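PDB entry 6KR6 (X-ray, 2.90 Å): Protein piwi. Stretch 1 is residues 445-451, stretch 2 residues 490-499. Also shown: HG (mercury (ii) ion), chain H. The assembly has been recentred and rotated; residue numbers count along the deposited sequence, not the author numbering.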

# COMPACT_ATOMS: atom_id res chain seq x y z
N TRP A 445 -38.88 -1.93 9.25
CA TRP A 445 -37.58 -2.18 9.86
C TRP A 445 -37.77 -2.29 11.37
O TRP A 445 -38.87 -2.10 11.90
CB TRP A 445 -36.57 -1.08 9.48
CG TRP A 445 -36.94 0.32 9.86
CD1 TRP A 445 -38.07 0.99 9.50
CD2 TRP A 445 -36.17 1.24 10.64
NE1 TRP A 445 -38.06 2.26 10.02
CE2 TRP A 445 -36.90 2.44 10.73
CE3 TRP A 445 -34.93 1.16 11.29
CZ2 TRP A 445 -36.44 3.55 11.43
CZ3 TRP A 445 -34.47 2.27 11.98
CH2 TRP A 445 -35.22 3.45 12.05
N ALA A 446 -36.68 -2.62 12.07
CA ALA A 446 -36.73 -2.84 13.51
C ALA A 446 -35.55 -2.13 14.16
O ALA A 446 -34.54 -1.84 13.53
CB ALA A 446 -36.70 -4.33 13.85
N VAL A 447 -35.71 -1.85 15.46
CA VAL A 447 -34.66 -1.23 16.26
C VAL A 447 -34.54 -2.02 17.56
O VAL A 447 -35.51 -2.11 18.32
CB VAL A 447 -34.94 0.25 16.55
CG1 VAL A 447 -34.00 0.75 17.62
CG2 VAL A 447 -34.78 1.08 15.28
N ILE A 448 -33.36 -2.57 17.81
CA ILE A 448 -33.06 -3.36 18.99
C ILE A 448 -32.17 -2.54 19.91
O ILE A 448 -31.12 -2.04 19.48
CB ILE A 448 -32.39 -4.70 18.62
CG1 ILE A 448 -33.26 -5.47 17.62
CG2 ILE A 448 -32.12 -5.53 19.86
CD1 ILE A 448 -32.65 -6.77 17.17
N ALA A 449 -32.58 -2.41 21.17
CA ALA A 449 -31.86 -1.59 22.13
C ALA A 449 -32.20 -2.08 23.53
O ALA A 449 -33.24 -2.72 23.73
CB ALA A 449 -32.23 -0.10 21.97
N PRO A 450 -31.34 -1.81 24.51
CA PRO A 450 -31.67 -2.18 25.89
C PRO A 450 -32.53 -1.13 26.57
O PRO A 450 -32.62 0.02 26.14
CB PRO A 450 -30.29 -2.29 26.57
CG PRO A 450 -29.33 -1.54 25.68
CD PRO A 450 -30.04 -1.13 24.42
N GLN A 451 -33.18 -1.56 27.65
CA GLN A 451 -34.14 -0.70 28.34
C GLN A 451 -33.48 0.54 28.92
O GLN A 451 -34.13 1.59 29.04
CB GLN A 451 -34.85 -1.49 29.44
CG GLN A 451 -35.93 -0.71 30.18
CD GLN A 451 -36.65 -1.55 31.22
OE1 GLN A 451 -36.52 -2.77 31.24
NE2 GLN A 451 -37.42 -0.89 32.08
N THR A 490 -28.35 -11.70 24.09
CA THR A 490 -29.64 -11.02 24.06
C THR A 490 -29.88 -10.35 22.72
O THR A 490 -30.98 -10.45 22.15
CB THR A 490 -29.71 -10.00 25.20
OG1 THR A 490 -28.58 -9.12 25.13
CG2 THR A 490 -29.71 -10.70 26.55
N TYR A 491 -28.86 -9.66 22.18
CA TYR A 491 -28.98 -9.08 20.85
C TYR A 491 -29.23 -10.15 19.79
O TYR A 491 -30.07 -9.96 18.90
CB TYR A 491 -27.73 -8.28 20.50
CG TYR A 491 -27.70 -6.86 21.03
CD1 TYR A 491 -28.56 -5.90 20.54
CD2 TYR A 491 -26.79 -6.49 22.01
CE1 TYR A 491 -28.53 -4.60 21.01
CE2 TYR A 491 -26.74 -5.19 22.49
CZ TYR A 491 -27.62 -4.25 21.98
OH TYR A 491 -27.58 -2.96 22.46
N VAL A 492 -28.51 -11.27 19.88
CA VAL A 492 -28.67 -12.32 18.88
C VAL A 492 -30.09 -12.89 18.93
O VAL A 492 -30.72 -13.11 17.88
CB VAL A 492 -27.62 -13.43 19.10
CG1 VAL A 492 -27.89 -14.61 18.18
CG2 VAL A 492 -26.22 -12.88 18.85
N ARG A 493 -30.61 -13.13 20.13
CA ARG A 493 -31.96 -13.66 20.27
C ARG A 493 -33.00 -12.67 19.78
O ARG A 493 -33.97 -13.06 19.13
CB ARG A 493 -32.22 -14.04 21.73
N ALA A 494 -32.81 -11.38 20.07
CA ALA A 494 -33.73 -10.37 19.57
C ALA A 494 -33.72 -10.34 18.05
O ALA A 494 -34.78 -10.24 17.42
CB ALA A 494 -33.37 -9.00 20.14
N MET A 495 -32.54 -10.44 17.43
CA MET A 495 -32.46 -10.46 15.98
C MET A 495 -33.18 -11.67 15.40
O MET A 495 -33.92 -11.56 14.42
CB MET A 495 -30.99 -10.45 15.52
CG MET A 495 -30.26 -9.14 15.74
SD MET A 495 -28.67 -9.12 14.89
CE MET A 495 -29.21 -9.13 13.18
N ASP A 496 -32.94 -12.85 15.98
CA ASP A 496 -33.56 -14.06 15.45
C ASP A 496 -35.07 -14.05 15.64
O ASP A 496 -35.81 -14.59 14.81
CB ASP A 496 -32.95 -15.30 16.11
CG ASP A 496 -31.69 -15.76 15.40
OD1 ASP A 496 -31.68 -15.78 14.15
OD2 ASP A 496 -30.71 -16.11 16.09
N ASP A 497 -35.56 -13.44 16.72
CA ASP A 497 -37.00 -13.31 16.91
C ASP A 497 -37.60 -12.23 16.02
O ASP A 497 -38.79 -12.29 15.70
CB ASP A 497 -37.32 -13.02 18.37
N CYS A 498 -36.80 -11.25 15.61
CA CYS A 498 -37.32 -10.14 14.82
C CYS A 498 -37.34 -10.46 13.33
O CYS A 498 -38.25 -10.02 12.61
CB CYS A 498 -36.50 -8.88 15.09
SG CYS A 498 -36.17 -7.87 13.64
N VAL A 499 -36.35 -11.23 12.85
CA VAL A 499 -36.26 -11.53 11.42
C VAL A 499 -37.53 -12.20 10.91
O VAL A 499 -37.88 -12.06 9.73
CB VAL A 499 -35.00 -12.38 11.14
CG1 VAL A 499 -35.03 -12.96 9.74
CG2 VAL A 499 -33.75 -11.54 11.32
HG HG H . -38.45 -6.82 12.52

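A mercury ion sits at one end of this contact, held by Cys498 SG at 2.8 Å together with two atoms from elsewhere in the structure; the soft cysteine sulfur is a natural ligand for so polarizable a metal. The same SG lies 3.6 Å from Ala446 CB, whose methyl, an alanine's whole side chain, points toward the helix and touches the sulfur.

Strand 446-450, which carries Ala446, runs nearly antiparallel to helix 490-499, at 156° between their directions, with the axes 9.3 Å apart at closest. No hydrogen bond crosses the interface. The helix satisfies much of its own backbone internally, as in Met495 N to Tyr491 O at 2.9 Å. The closest contacts between the two elements are all between side-chain atoms.

Strand alternation sends Ala446 and Ile448 toward the helix while Val447 and Ala449 point away. Ile448 is the centre of the packing. Its CG2 lies 3.7 Å from Ala494 CB, a small methyl that goes with a CA separation of 7.1 Å between these residues, and 3.6 Å from Tyr491 CD1, approaching the ring obliquely. Its extended chi2 (t) carries CD1 to 3.7 Å from Met495 CG, in the flexible thioether chain. Tyr491 starts sideways, but its long ring reaches the strand, bringing OH 3.6 Å from Pro450 CD; that hydroxyl finds its hydrogen bond elsewhere in the structure.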